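Local coordinates for protein 4-alpha-glucanotransferase (PDB 6M6T) that is an amylomaltase-type protein of the 4-alpha-glucanotransferase family, built on a TIM barrel and holding bound glycans in two pockets, at residues A[35-41]-A[484-488]; A[29-34]-A[201-206]; A[4-8]-A[491-496]; A[362-368]-A[388-394]. Residues are numbered along the deposited sequence.

Contact 1: A[35-41]-A[484-488]; sequences FLVETDQ and KAFLK
This is a packing contact in the outer helical layer of the barrel, where the C-terminal end of helix 27-38 meets the side of helix 481-493. Residues 35-38 are helical; Thr-39 leaves the helix, and Asp-40 takes left-handed angles (60/39) as the chain turns, with Gln-41 N bonded to Leu-36 O at 2.9 Å. Thr-39 and Lys-488 come closest, CA to CA 4.4 Å. Leu-487 (chi1 t, chi2 p) points its CA-to-CB bond toward 35-41, its CD2 3.8 Å from Phe-35 CZ, while Phe-35 CD1 lies 3.7 Å from Lys-484 CG. Thr-39 (chi1 p) turns OG1 back to Phe-35 O at 2.9 Å. At the solvent side Lys-484 NZ makes a very short salt bridge to Glu-38 OE2, 2.4 Å, and also pairs with Glu-481; Lys-488 NZ reaches Glu-38 O at 3.1 Å. Gln-41 NE2 bonds Thr-39 O at 3.1 Å and also Thr-491. The helix after the first strand meeting the last helix of the chain is typical of the closure of a TIM barrel's helical ring.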
loop_
_atom_site.group_PDB
_atom_site.type_symbol
_atom_site.label_atom_id
_atom_site.label_comp_id
_atom_site.label_asym_id
_atom_site.label_seq_id
_atom_site.Cartn_x
_atom_site.Cartn_y
_atom_site.Cartn_z
ATOM N N PHE A 35 3.203 -1.951 21.140
ATOM C CA PHE A 35 1.925 -1.340 21.477
ATOM C C PHE A 35 0.758 -2.192 20.995
ATOM O O PHE A 35 -0.308 -2.203 21.624
ATOM C CB PHE A 35 1.855 0.070 20.890
ATOM C CG PHE A 35 0.503 0.444 20.380
ATOM C CD1 PHE A 35 -0.491 0.843 21.253
ATOM C CD2 PHE A 35 0.213 0.392 19.021
ATOM C CE1 PHE A 35 -1.753 1.173 20.783
ATOM C CE2 PHE A 35 -1.061 0.728 18.543
ATOM C CZ PHE A 35 -2.037 1.111 19.417
ATOM N N LEU A 36 0.929 -2.902 19.882
ATOM C CA LEU A 36 -0.160 -3.750 19.409
ATOM C C LEU A 36 -0.368 -4.929 20.351
ATOM O O LEU A 36 -1.509 -5.324 20.617
ATOM C CB LEU A 36 0.104 -4.225 17.977
ATOM C CG LEU A 36 0.080 -3.106 16.935
ATOM C CD1 LEU A 36 0.175 -3.613 15.467
ATOM C CD2 LEU A 36 -1.156 -2.276 17.149
ATOM N N VAL A 37 0.722 -5.486 20.884
ATOM C CA VAL A 37 0.583 -6.570 21.864
ATOM C C VAL A 37 0.144 -6.066 23.235
ATOM O O VAL A 37 -0.400 -6.853 24.025
ATOM C CB VAL A 37 1.863 -7.407 22.064
ATOM C CG1 VAL A 37 2.491 -7.774 20.716
ATOM C CG2 VAL A 37 2.856 -6.707 22.999
ATOM N N GLU A 38 0.386 -4.793 23.554
ATOM C CA GLU A 38 -0.179 -4.238 24.779
ATOM C C GLU A 38 -1.697 -4.295 24.757
ATOM O O GLU A 38 -2.333 -4.675 25.749
ATOM C CB GLU A 38 0.250 -2.792 24.968
ATOM C CG GLU A 38 1.630 -2.570 25.439
ATOM C CD GLU A 38 1.836 -1.101 25.682
ATOM O OE1 GLU A 38 2.583 -0.446 24.906
ATOM O OE2 GLU A 38 1.205 -0.593 26.639
ATOM N N THR A 39 -2.291 -3.877 23.643
ATOM C CA THR A 39 -3.731 -3.710 23.492
ATOM C C THR A 39 -4.424 -4.963 22.957
ATOM O O THR A 39 -5.613 -4.911 22.633
ATOM C CB THR A 39 -4.002 -2.511 22.583
ATOM O OG1 THR A 39 -3.182 -2.612 21.410
ATOM C CG2 THR A 39 -3.629 -1.210 23.302
ATOM N N ASP A 40 -3.697 -6.078 22.862
ATOM C CA ASP A 40 -4.227 -7.372 22.438
ATOM C C ASP A 40 -4.801 -7.306 21.021
ATOM O O ASP A 40 -5.808 -7.945 20.699
ATOM C CB ASP A 40 -5.250 -7.882 23.441
ATOM C CG ASP A 40 -4.806 -7.641 24.878
ATOM O OD1 ASP A 40 -3.831 -8.297 25.332
ATOM O OD2 ASP A 40 -5.398 -6.748 25.536
ATOM N N GLN A 41 -4.110 -6.559 20.156
ATOM C CA GLN A 41 -4.440 -6.520 18.746
ATOM C C GLN A 41 -3.949 -7.784 18.055
ATOM O O GLN A 41 -3.108 -8.524 18.561
ATOM C CB GLN A 41 -3.828 -5.295 18.077
ATOM C CG GLN A 41 -4.338 -3.979 18.606
ATOM C CD GLN A 41 -5.854 -3.890 18.617
ATOM O OE1 GLN A 41 -6.485 -3.607 17.595
ATOM N NE2 GLN A 41 -6.444 -4.115 19.784
ATOM N N LYS A 484 -4.410 4.222 24.455
ATOM C CA LYS A 484 -4.122 2.792 24.471
ATOM C C LYS A 484 -5.137 2.045 25.320
ATOM O O LYS A 484 -5.577 0.949 24.954
ATOM C CB LYS A 484 -2.698 2.540 24.981
ATOM C CG LYS A 484 -1.614 3.023 24.022
ATOM C CD LYS A 484 -0.332 3.497 24.723
ATOM C CE LYS A 484 0.692 2.385 24.818
ATOM N NZ LYS A 484 0.328 1.509 25.953
ATOM N N ALA A 485 -5.519 2.625 26.463
ATOM C CA ALA A 485 -6.491 1.979 27.339
ATOM C C ALA A 485 -7.857 1.893 26.671
ATOM O O ALA A 485 -8.566 0.890 26.811
ATOM C CB ALA A 485 -6.583 2.743 28.657
ATOM N N PHE A 486 -8.220 2.932 25.919
ATOM C CA PHE A 486 -9.460 2.915 25.160
ATOM C C PHE A 486 -9.471 1.775 24.151
ATOM O O PHE A 486 -10.471 1.045 24.020
ATOM C CB PHE A 486 -9.653 4.248 24.442
ATOM C CG PHE A 486 -10.755 4.210 23.441
ATOM C CD1 PHE A 486 -12.058 3.975 23.845
ATOM C CD2 PHE A 486 -10.494 4.347 22.096
ATOM C CE1 PHE A 486 -13.082 3.913 22.926
ATOM C CE2 PHE A 486 -11.518 4.284 21.177
ATOM C CZ PHE A 486 -12.812 4.060 21.588
ATOM N N LEU A 487 -8.378 1.634 23.393
ATOM C CA LEU A 487 -8.333 0.566 22.398
ATOM C C LEU A 487 -8.396 -0.800 23.075
ATOM O O LEU A 487 -9.162 -1.676 22.655
ATOM C CB LEU A 487 -7.086 0.690 21.507
ATOM C CG LEU A 487 -6.875 -0.373 20.408
ATOM C CD1 LEU A 487 -8.103 -0.516 19.527
ATOM C CD2 LEU A 487 -5.640 -0.119 19.563
ATOM N N LYS A 488 -7.616 -0.998 24.140
ATOM C CA LYS A 488 -7.695 -2.277 24.844
ATOM C C LYS A 488 -9.111 -2.541 25.333
ATOM O O LYS A 488 -9.593 -3.677 25.269
ATOM C CB LYS A 488 -6.719 -2.342 26.023
ATOM C CG LYS A 488 -6.691 -3.733 26.655
ATOM C CD LYS A 488 -5.845 -3.785 27.895
ATOM C CE LYS A 488 -4.880 -4.969 27.860
ATOM N NZ LYS A 488 -3.595 -4.694 28.605
#

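Contact 2: A[29-34]-A[201-206]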
loop_
_atom_site.group_PDB
_atom_site.type_symbol
_atom_site.label_atom_id
_atom_site.label_comp_id
_atom_site.label_asym_id
_atom_site.label_seq_id
_atom_site.Cartn_x
_atom_site.Cartn_y
_atom_site.Cartn_z
ATOM N N ALA A 29 9.092 1.283 14.841
ATOM C CA ALA A 29 8.293 0.179 14.316
ATOM C C ALA A 29 8.143 -0.936 15.350
ATOM O O ALA A 29 7.042 -1.484 15.543
ATOM C CB ALA A 29 8.924 -0.361 13.033
ATOM N N TYR A 30 9.254 -1.307 16.004
ATOM C CA TYR A 30 9.213 -2.316 17.063
ATOM C C TYR A 30 8.412 -1.821 18.262
ATOM O O TYR A 30 7.712 -2.608 18.912
ATOM C CB TYR A 30 10.637 -2.703 17.490
ATOM C CG TYR A 30 11.493 -3.277 16.378
ATOM C CD1 TYR A 30 12.253 -2.448 15.560
ATOM C CD2 TYR A 30 11.541 -4.650 16.147
ATOM C CE1 TYR A 30 13.030 -2.965 14.535
ATOM C CE2 TYR A 30 12.312 -5.180 15.122
ATOM C CZ TYR A 30 13.056 -4.334 14.317
ATOM O OH TYR A 30 13.822 -4.860 13.291
ATOM N N ALA A 31 8.469 -0.514 18.542
ATOM C CA ALA A 31 7.608 0.049 19.579
ATOM C C ALA A 31 6.135 -0.074 19.194
ATOM O O ALA A 31 5.285 -0.356 20.046
ATOM C CB ALA A 31 7.984 1.509 19.846
ATOM N N PHE A 32 5.819 0.125 17.909
ATOM C CA PHE A 32 4.446 -0.032 17.440
ATOM C C PHE A 32 3.971 -1.468 17.587
ATOM O O PHE A 32 2.821 -1.713 17.976
ATOM C CB PHE A 32 4.327 0.415 15.989
ATOM C CG PHE A 32 2.921 0.642 15.565
ATOM C CD1 PHE A 32 2.267 1.806 15.915
ATOM C CD2 PHE A 32 2.233 -0.310 14.836
ATOM C CE1 PHE A 32 0.956 2.010 15.563
ATOM C CE2 PHE A 32 0.924 -0.088 14.468
ATOM C CZ PHE A 32 0.292 1.078 14.818
ATOM N N VAL A 33 4.834 -2.436 17.275
ATOM C CA VAL A 33 4.480 -3.831 17.557
ATOM C C VAL A 33 4.203 -4.008 19.048
ATOM O O VAL A 33 3.183 -4.593 19.443
ATOM C CB VAL A 33 5.590 -4.785 17.075
ATOM C CG1 VAL A 33 5.096 -6.222 17.042
ATOM C CG2 VAL A 33 6.095 -4.377 15.715
ATOM N N ASP A 34 5.134 -3.525 19.892
ATOM C CA ASP A 34 4.985 -3.597 21.342
ATOM C C ASP A 34 3.628 -3.048 21.771
ATOM O O ASP A 34 2.951 -3.617 22.645
ATOM C CB ASP A 34 6.118 -2.813 22.021
ATOM C CG ASP A 34 7.441 -3.604 22.127
ATOM O OD1 ASP A 34 7.398 -4.852 22.242
ATOM O OD2 ASP A 34 8.528 -2.964 22.109
ATOM N N GLU A 201 13.310 -8.724 9.288
ATOM C CA GLU A 201 13.525 -8.617 10.729
ATOM C C GLU A 201 12.269 -8.115 11.439
ATOM O O GLU A 201 11.837 -8.685 12.451
ATOM C CB GLU A 201 14.704 -7.693 11.017
ATOM C CG GLU A 201 16.042 -8.409 11.139
ATOM C CD GLU A 201 17.210 -7.440 11.035
ATOM O OE1 GLU A 201 18.332 -7.892 10.694
ATOM O OE2 GLU A 201 16.985 -6.224 11.279
ATOM N N LEU A 202 11.678 -7.034 10.924
ATOM C CA LEU A 202 10.467 -6.494 11.539
ATOM C C LEU A 202 9.309 -7.495 11.483
ATOM O O LEU A 202 8.590 -7.695 12.471
ATOM C CB LEU A 202 10.074 -5.179 10.873
ATOM C CG LEU A 202 8.832 -4.601 11.551
ATOM C CD1 LEU A 202 9.160 -4.250 12.985
ATOM C CD2 LEU A 202 8.276 -3.391 10.819
ATOM N N LYS A 203 9.102 -8.123 10.327
ATOM C CA LYS A 203 8.027 -9.103 10.221
ATOM C C LYS A 203 8.254 -10.283 11.165
ATOM O O LYS A 203 7.292 -10.839 11.699
ATOM C CB LYS A 203 7.874 -9.573 8.766
ATOM C CG LYS A 203 7.022 -10.828 8.577
ATOM C CD LYS A 203 6.182 -10.779 7.318
ATOM C CE LYS A 203 5.331 -12.036 7.182
ATOM N NZ LYS A 203 6.107 -13.176 6.633
ATOM N N GLU A 204 9.510 -10.654 11.421
ATOM C CA GLU A 204 9.770 -11.756 12.340
ATOM C C GLU A 204 9.487 -11.348 13.791
ATOM O O GLU A 204 8.866 -12.109 14.543
ATOM C CB GLU A 204 11.215 -12.246 12.169
ATOM C CG GLU A 204 11.487 -13.651 12.718
ATOM C CD GLU A 204 11.987 -13.655 14.164
ATOM O OE1 GLU A 204 11.912 -12.591 14.822
ATOM O OE2 GLU A 204 12.448 -14.723 14.648
ATOM N N TYR A 205 9.925 -10.156 14.199
ATOM C CA TYR A 205 9.543 -9.644 15.512
ATOM C C TYR A 205 8.025 -9.672 15.679
ATOM O O TYR A 205 7.486 -10.270 16.626
ATOM C CB TYR A 205 10.086 -8.224 15.675
ATOM C CG TYR A 205 9.960 -7.650 17.067
ATOM C CD1 TYR A 205 10.765 -8.102 18.107
ATOM C CD2 TYR A 205 9.043 -6.641 17.337
ATOM C CE1 TYR A 205 10.650 -7.570 19.381
ATOM C CE2 TYR A 205 8.920 -6.098 18.603
ATOM C CZ TYR A 205 9.727 -6.562 19.623
ATOM O OH TYR A 205 9.592 -6.023 20.892
ATOM N N ALA A 206 7.321 -9.072 14.721
ATOM C CA ALA A 206 5.871 -9.008 14.783
ATOM C C ALA A 206 5.262 -10.398 14.913
ATOM O O ALA A 206 4.461 -10.653 15.820
ATOM C CB ALA A 206 5.341 -8.296 13.543
#
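Leu-202 and Val-33 form the apolar centre between two outer helices of the TIM barrel, 27-38 after the first sheet strand and 182-208 before the third. Leu-202 CD1 lies 4.1 Å from Val-33 CG2, and Leu-202 CD2 is 3.8 Å from Ala-29 CB; one turn on, Val-33 CG1 packs 3.7 Å from Ala-206 CA. The short segments run nearly parallel, 17° apart with axes 10.1 Å from each other, as expected of helices that both run antiparallel to the barrel strands. The backbones come nearest at Val-33 and Ala-206, CA to CA 6.0 Å, where Ala-206 has only a methyl group. Further out, Tyr-30 covers Leu-202, whose CD1 sits over the ring face in a CH-pi contact, 3.9 Å from the ring centroid. The edge of Tyr-30 meets the face of Tyr-205 in a T-shaped stack, centroids 5.1 Å apart and planes at 71°. At the polar edge the Tyr-205 hydroxyl, which also has a weak hydrogen bond with Lys-209, donates from OH to Asp-34 OD1 at 2.8 Å.

Contact 3: A[4-8]-A[491-496]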
loop_
_atom_site.group_PDB
_atom_site.type_symbol
_atom_site.label_atom_id
_atom_site.label_comp_id
_atom_site.label_asym_id
_atom_site.label_seq_id
_atom_site.Cartn_x
_atom_site.Cartn_y
_atom_site.Cartn_z
ATOM N N LYS A 4 -12.901 -17.205 14.890
ATOM C CA LYS A 4 -12.251 -16.417 15.940
ATOM C C LYS A 4 -12.231 -14.942 15.571
ATOM O O LYS A 4 -11.722 -14.576 14.509
ATOM C CB LYS A 4 -10.822 -16.914 16.153
ATOM C CG LYS A 4 -10.034 -16.219 17.263
ATOM C CD LYS A 4 -10.581 -16.518 18.676
ATOM C CE LYS A 4 -9.938 -17.768 19.294
ATOM N NZ LYS A 4 -11.016 -18.633 19.892
ATOM N N ARG A 5 -12.781 -14.098 16.443
ATOM C CA ARG A 5 -12.783 -12.661 16.211
ATOM C C ARG A 5 -11.428 -12.061 16.573
ATOM O O ARG A 5 -10.617 -12.674 17.262
ATOM C CB ARG A 5 -13.888 -11.979 17.010
ATOM C CG ARG A 5 -15.272 -12.083 16.388
ATOM C CD ARG A 5 -16.377 -11.922 17.438
ATOM N NE ARG A 5 -16.521 -10.544 17.897
ATOM C CZ ARG A 5 -17.439 -9.707 17.428
ATOM N NH1 ARG A 5 -18.284 -10.134 16.500
ATOM N NH2 ARG A 5 -17.518 -8.463 17.886
ATOM N N ALA A 6 -11.179 -10.856 16.066
ATOM C CA ALA A 6 -9.879 -10.201 16.168
ATOM C C ALA A 6 -10.024 -8.751 15.715
ATOM O O ALA A 6 -11.081 -8.323 15.236
ATOM C CB ALA A 6 -8.814 -10.917 15.340
ATOM N N SER A 7 -8.941 -7.992 15.880
ATOM C CA SER A 7 -8.918 -6.593 15.486
ATOM C C SER A 7 -7.487 -6.207 15.148
ATOM O O SER A 7 -6.530 -6.959 15.387
ATOM C CB SER A 7 -9.479 -5.673 16.573
ATOM O OG SER A 7 -8.436 -5.072 17.315
ATOM N N GLY A 8 -7.362 -5.033 14.540
ATOM C CA GLY A 8 -6.064 -4.575 14.083
ATOM C C GLY A 8 -6.090 -3.085 13.853
ATOM O O GLY A 8 -7.132 -2.433 13.927
ATOM N N THR A 491 -11.407 -3.611 22.664
ATOM C CA THR A 491 -11.023 -4.937 22.197
ATOM C C THR A 491 -11.472 -6.029 23.171
ATOM O O THR A 491 -11.834 -7.134 22.738
ATOM C CB THR A 491 -9.516 -4.974 21.933
ATOM O OG1 THR A 491 -9.184 -3.996 20.938
ATOM C CG2 THR A 491 -9.091 -6.331 21.438
ATOM N N THR A 492 -11.501 -5.733 24.477
ATOM C CA THR A 492 -11.952 -6.718 25.471
ATOM C C THR A 492 -13.482 -6.807 25.554
ATOM O O THR A 492 -14.045 -7.904 25.584
ATOM C CB THR A 492 -11.375 -6.387 26.854
ATOM O OG1 THR A 492 -10.061 -5.838 26.713
ATOM C CG2 THR A 492 -11.280 -7.641 27.708
ATOM N N ILE A 493 -14.162 -5.663 25.618
ATOM C CA ILE A 493 -15.614 -5.636 25.762
ATOM C C ILE A 493 -16.290 -6.403 24.635
ATOM O O ILE A 493 -17.266 -7.120 24.858
ATOM C CB ILE A 493 -16.104 -4.177 25.825
ATOM C CG1 ILE A 493 -15.628 -3.516 27.125
ATOM C CG2 ILE A 493 -17.615 -4.098 25.684
ATOM C CD1 ILE A 493 -16.439 -3.894 28.344
ATOM N N TYR A 494 -15.807 -6.261 23.405
ATOM C CA TYR A 494 -16.507 -6.860 22.277
ATOM C C TYR A 494 -15.870 -8.149 21.802
ATOM O O TYR A 494 -16.174 -8.605 20.696
ATOM C CB TYR A 494 -16.608 -5.870 21.141
ATOM C CG TYR A 494 -17.476 -4.721 21.516
ATOM C CD1 TYR A 494 -18.830 -4.902 21.701
ATOM C CD2 TYR A 494 -16.945 -3.458 21.715
ATOM C CE1 TYR A 494 -19.653 -3.856 22.052
ATOM C CE2 TYR A 494 -17.760 -2.394 22.070
ATOM C CZ TYR A 494 -19.117 -2.602 22.239
ATOM O OH TYR A 494 -19.954 -1.561 22.587
ATOM N N ASN A 495 -15.000 -8.742 22.626
ATOM C CA ASN A 495 -14.464 -10.087 22.449
ATOM C C ASN A 495 -13.633 -10.261 21.176
ATOM O O ASN A 495 -13.932 -11.134 20.362
ATOM C CB ASN A 495 -15.615 -11.087 22.489
ATOM C CG ASN A 495 -15.160 -12.491 22.812
ATOM O OD1 ASN A 495 -14.051 -12.689 23.287
ATOM N ND2 ASN A 495 -16.020 -13.481 22.546
ATOM N N ARG A 496 -12.567 -9.483 21.029
ATOM C CA ARG A 496 -11.680 -9.578 19.846
ATOM C C ARG A 496 -10.212 -9.523 20.276
ATOM O O ARG A 496 -9.445 -8.942 19.559
ATOM C CB ARG A 496 -11.926 -8.367 18.957
ATOM C CG ARG A 496 -13.333 -8.258 18.416
ATOM C CD ARG A 496 -13.287 -7.615 17.057
ATOM N NE ARG A 496 -14.532 -6.985 16.741
ATOM C CZ ARG A 496 -15.266 -7.308 15.717
ATOM N NH1 ARG A 496 -16.397 -6.686 15.521
ATOM N NH2 ARG A 496 -14.884 -8.241 14.885
#
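A Schellman motif ends helix 481-493 and brings the tail of the chain beside strand 6-10, the first strand of the TIM barrel. Asn-495, with positive phi, is its C-prime residue: Arg-496 N bonds Thr-491 O at 3.0 Å and Asn-495 N bonds Thr-492 O at 3.2 Å. The turn exposes Tyr-494 O to Arg-5, whose NH2 donates to it at 3.1 Å and whose NE adds a weak bond to the same Tyr-494 O at 3.4 Å. The Arg-5 guanidinium also lies flat on that of Arg-496, centres 3.7 Å apart and planes at 26°. Carbonyl acceptors probably offset the closeness of the two charges: Arg-496 NH1 bonds Tyr-437 O, and both arginines have weak bonds to Thr-439 O. Beneath the stack the backbones meet, Ala-6 CA 4.1 Å from Arg-496 CA. Ser-7, backbone-bonded to Lys-42 and Phe-43, directs its CA-to-CB bond toward 491-496; Ser-7 OG lies 3.9 Å from Thr-491 OG1 and bonds Tyr-437 OH weakly. The tightest touch is Ala-6 O on Arg-496 CD, 2.9 Å.

Contact 4: A[362-368]-A[388-394]; sequences PGMKIME and NTIAYAG
Two neighbouring parallel strands of the TIM barrel, 363-366 and 389-392, pair here with axes 4.7 Å apart at 26°. The register sets Met-364 beside Ile-390, Lys-365 beside Ala-391 and Ile-366 beside Tyr-392, CA to CA 4.8 to 5.1 Å. Ile-390 N donates to Gly-363 O and Tyr-392 N to Lys-365 O, both 2.9 Å; in return Lys-365 N makes a weak bond to Ile-390 O, 3.3 Å, and Met-367 N a straight one to Tyr-392 O, 3.0 Å. Glu-368 N, already in a 3-10 turn, bonds Ala-393 O weakly at 3.3 Å. The alternate amides look elsewhere: Met-364 N to Asn-344 OD1, Ile-366 N to Asp-380 OD1 in a glycan pocket. Met-364 and Tyr-392 (both chi1 m) form an oblique Met-aromatic contact, SD of Met-364 4.5 Å from the Tyr-392 ring centroid; Tyr-392 OH bonds Gln-45. Ile-390 and Tyr-392 touch Ile-341 of strand 340-342 inside the barrel, Ala-391 bonds strand 443-447 through its backbone, and Ala-391 and Met-367 pack outward on Leu-436 of helix 428-438.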
loop_
_atom_site.group_PDB
_atom_site.type_symbol
_atom_site.label_atom_id
_atom_site.label_comp_id
_atom_site.label_asym_id
_atom_site.label_seq_id
_atom_site.Cartn_x
_atom_site.Cartn_y
_atom_site.Cartn_z
ATOM N N PRO A 362 -12.744 -12.893 2.622
ATOM C CA PRO A 362 -13.468 -11.740 3.163
ATOM C C PRO A 362 -13.430 -10.540 2.224
ATOM O O PRO A 362 -12.449 -10.283 1.522
ATOM C CB PRO A 362 -12.744 -11.441 4.485
ATOM C CG PRO A 362 -11.769 -12.576 4.706
ATOM C CD PRO A 362 -12.005 -13.620 3.671
ATOM N N GLY A 363 -14.529 -9.795 2.225
ATOM C CA GLY A 363 -14.584 -8.493 1.614
ATOM C C GLY A 363 -14.703 -7.398 2.655
ATOM O O GLY A 363 -14.653 -7.636 3.857
ATOM N N MET A 364 -14.892 -6.183 2.164
ATOM C CA MET A 364 -14.797 -5.012 3.014
ATOM C C MET A 364 -16.172 -4.444 3.348
ATOM O O MET A 364 -17.174 -4.728 2.684
ATOM C CB MET A 364 -13.928 -3.945 2.346
ATOM C CG MET A 364 -12.494 -4.408 2.103
ATOM S SD MET A 364 -11.308 -3.068 2.285
ATOM C CE MET A 364 -9.793 -3.993 2.573
ATOM N N LYS A 365 -16.201 -3.646 4.420
ATOM C CA LYS A 365 -17.361 -2.864 4.850
ATOM C C LYS A 365 -16.817 -1.557 5.417
ATOM O O LYS A 365 -16.104 -1.559 6.427
ATOM C CB LYS A 365 -18.214 -3.608 5.892
ATOM C CG LYS A 365 -19.097 -4.748 5.335
ATOM C CD LYS A 365 -20.173 -4.237 4.353
ATOM C CE LYS A 365 -20.881 -5.376 3.602
ATOM N NZ LYS A 365 -21.039 -6.608 4.451
ATOM N N ILE A 366 -17.114 -0.447 4.753
ATOM C CA ILE A 366 -16.595 0.853 5.149
ATOM C C ILE A 366 -17.755 1.616 5.767
ATOM O O ILE A 366 -18.603 2.163 5.057
ATOM C CB ILE A 366 -15.966 1.611 3.972
ATOM C CG1 ILE A 366 -14.717 0.871 3.483
ATOM C CG2 ILE A 366 -15.617 3.063 4.360
ATOM C CD1 ILE A 366 -13.675 1.777 2.817
ATOM N N MET A 367 -17.788 1.669 7.097
ATOM C CA MET A 367 -18.957 2.208 7.779
ATOM C C MET A 367 -19.252 3.650 7.409
ATOM O O MET A 367 -20.363 4.126 7.670
ATOM C CB MET A 367 -18.771 2.146 9.282
ATOM C CG MET A 367 -20.048 1.957 10.095
ATOM S SD MET A 367 -19.547 1.690 11.813
ATOM C CE MET A 367 -17.792 1.464 11.577
ATOM N N GLU A 368 -18.281 4.370 6.843
ATOM C CA GLU A 368 -18.513 5.775 6.550
ATOM C C GLU A 368 -19.431 5.969 5.363
ATOM O O GLU A 368 -20.077 7.012 5.272
ATOM C CB GLU A 368 -17.188 6.500 6.323
ATOM C CG GLU A 368 -16.687 7.159 7.581
ATOM C CD GLU A 368 -15.266 7.653 7.468
ATOM O OE1 GLU A 368 -14.951 8.327 6.465
ATOM O OE2 GLU A 368 -14.464 7.367 8.386
ATOM N N ASN A 388 -17.889 -13.052 7.575
ATOM C CA ASN A 388 -16.807 -13.110 6.587
ATOM C C ASN A 388 -16.621 -11.758 5.887
ATOM O O ASN A 388 -16.769 -11.625 4.672
ATOM C CB ASN A 388 -17.084 -14.216 5.582
ATOM C CG ASN A 388 -15.865 -14.602 4.803
ATOM O OD1 ASN A 388 -14.747 -14.552 5.322
ATOM N ND2 ASN A 388 -16.063 -15.000 3.540
ATOM N N THR A 389 -16.304 -10.742 6.693
ATOM C CA THR A 389 -15.957 -9.409 6.218
ATOM C C THR A 389 -14.947 -8.785 7.179
ATOM O O THR A 389 -14.843 -9.172 8.352
ATOM C CB THR A 389 -17.184 -8.477 6.092
ATOM O OG1 THR A 389 -17.742 -8.218 7.388
ATOM C CG2 THR A 389 -18.272 -9.039 5.171
ATOM N N ILE A 390 -14.214 -7.794 6.670
ATOM C CA ILE A 390 -13.269 -6.992 7.448
ATOM C C ILE A 390 -13.842 -5.589 7.532
ATOM O O ILE A 390 -13.958 -4.913 6.509
ATOM C CB ILE A 390 -11.887 -6.941 6.793
ATOM C CG1 ILE A 390 -11.379 -8.332 6.417
ATOM C CG2 ILE A 390 -10.922 -6.166 7.676
ATOM C CD1 ILE A 390 -11.606 -9.392 7.470
ATOM N N ALA A 391 -14.185 -5.117 8.715
ATOM C CA ALA A 391 -14.876 -3.838 8.813
ATOM C C ALA A 391 -13.923 -2.724 9.218
ATOM O O ALA A 391 -13.102 -2.895 10.120
ATOM C CB ALA A 391 -16.042 -3.910 9.793
ATOM N N TYR A 392 -14.041 -1.584 8.525
ATOM C CA TYR A 392 -13.301 -0.356 8.787
ATOM C C TYR A 392 -14.267 0.758 9.142
ATOM O O TYR A 392 -15.428 0.765 8.714
ATOM C CB TYR A 392 -12.489 0.128 7.574
ATOM C CG TYR A 392 -11.533 -0.894 7.068
ATOM C CD1 TYR A 392 -11.950 -1.870 6.181
ATOM C CD2 TYR A 392 -10.224 -0.917 7.510
ATOM C CE1 TYR A 392 -11.083 -2.821 5.733
ATOM C CE2 TYR A 392 -9.346 -1.870 7.068
ATOM C CZ TYR A 392 -9.782 -2.824 6.179
ATOM O OH TYR A 392 -8.908 -3.778 5.728
ATOM N N ALA A 393 -13.767 1.703 9.931
ATOM C CA ALA A 393 -14.458 2.974 10.074
ATOM C C ALA A 393 -14.294 3.778 8.801
ATOM O O ALA A 393 -15.273 4.231 8.193
ATOM C CB ALA A 393 -13.900 3.731 11.275
ATOM N N GLY A 394 -13.052 3.928 8.371
ATOM C CA GLY A 394 -12.749 4.387 7.040
ATOM C C GLY A 394 -11.466 3.699 6.655
ATOM O O GLY A 394 -10.842 3.016 7.468
#

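From the N terminus, residues 4-8 open the longest loop, which contact 3 closes only at 491-496, so the other three contacts nest inside it. Helix 27-38 then supplies adjoining segments to contacts 2 and 1, which cross: contact 2 closes first, at helix 182-208, and contact 1 near the end, at helix 481-493. Contact 4 closes a short loop of its own within that of contact 1 and in series after contact 2. Contacts 1 and 3 share helix 481-493 and touch where Gln-41 NE2 meets Thr-491 OG1 at 3.0 Å. Together they tie the first strand and helix to the last helix, and contact 4 joins two strands of the same barrel sheet.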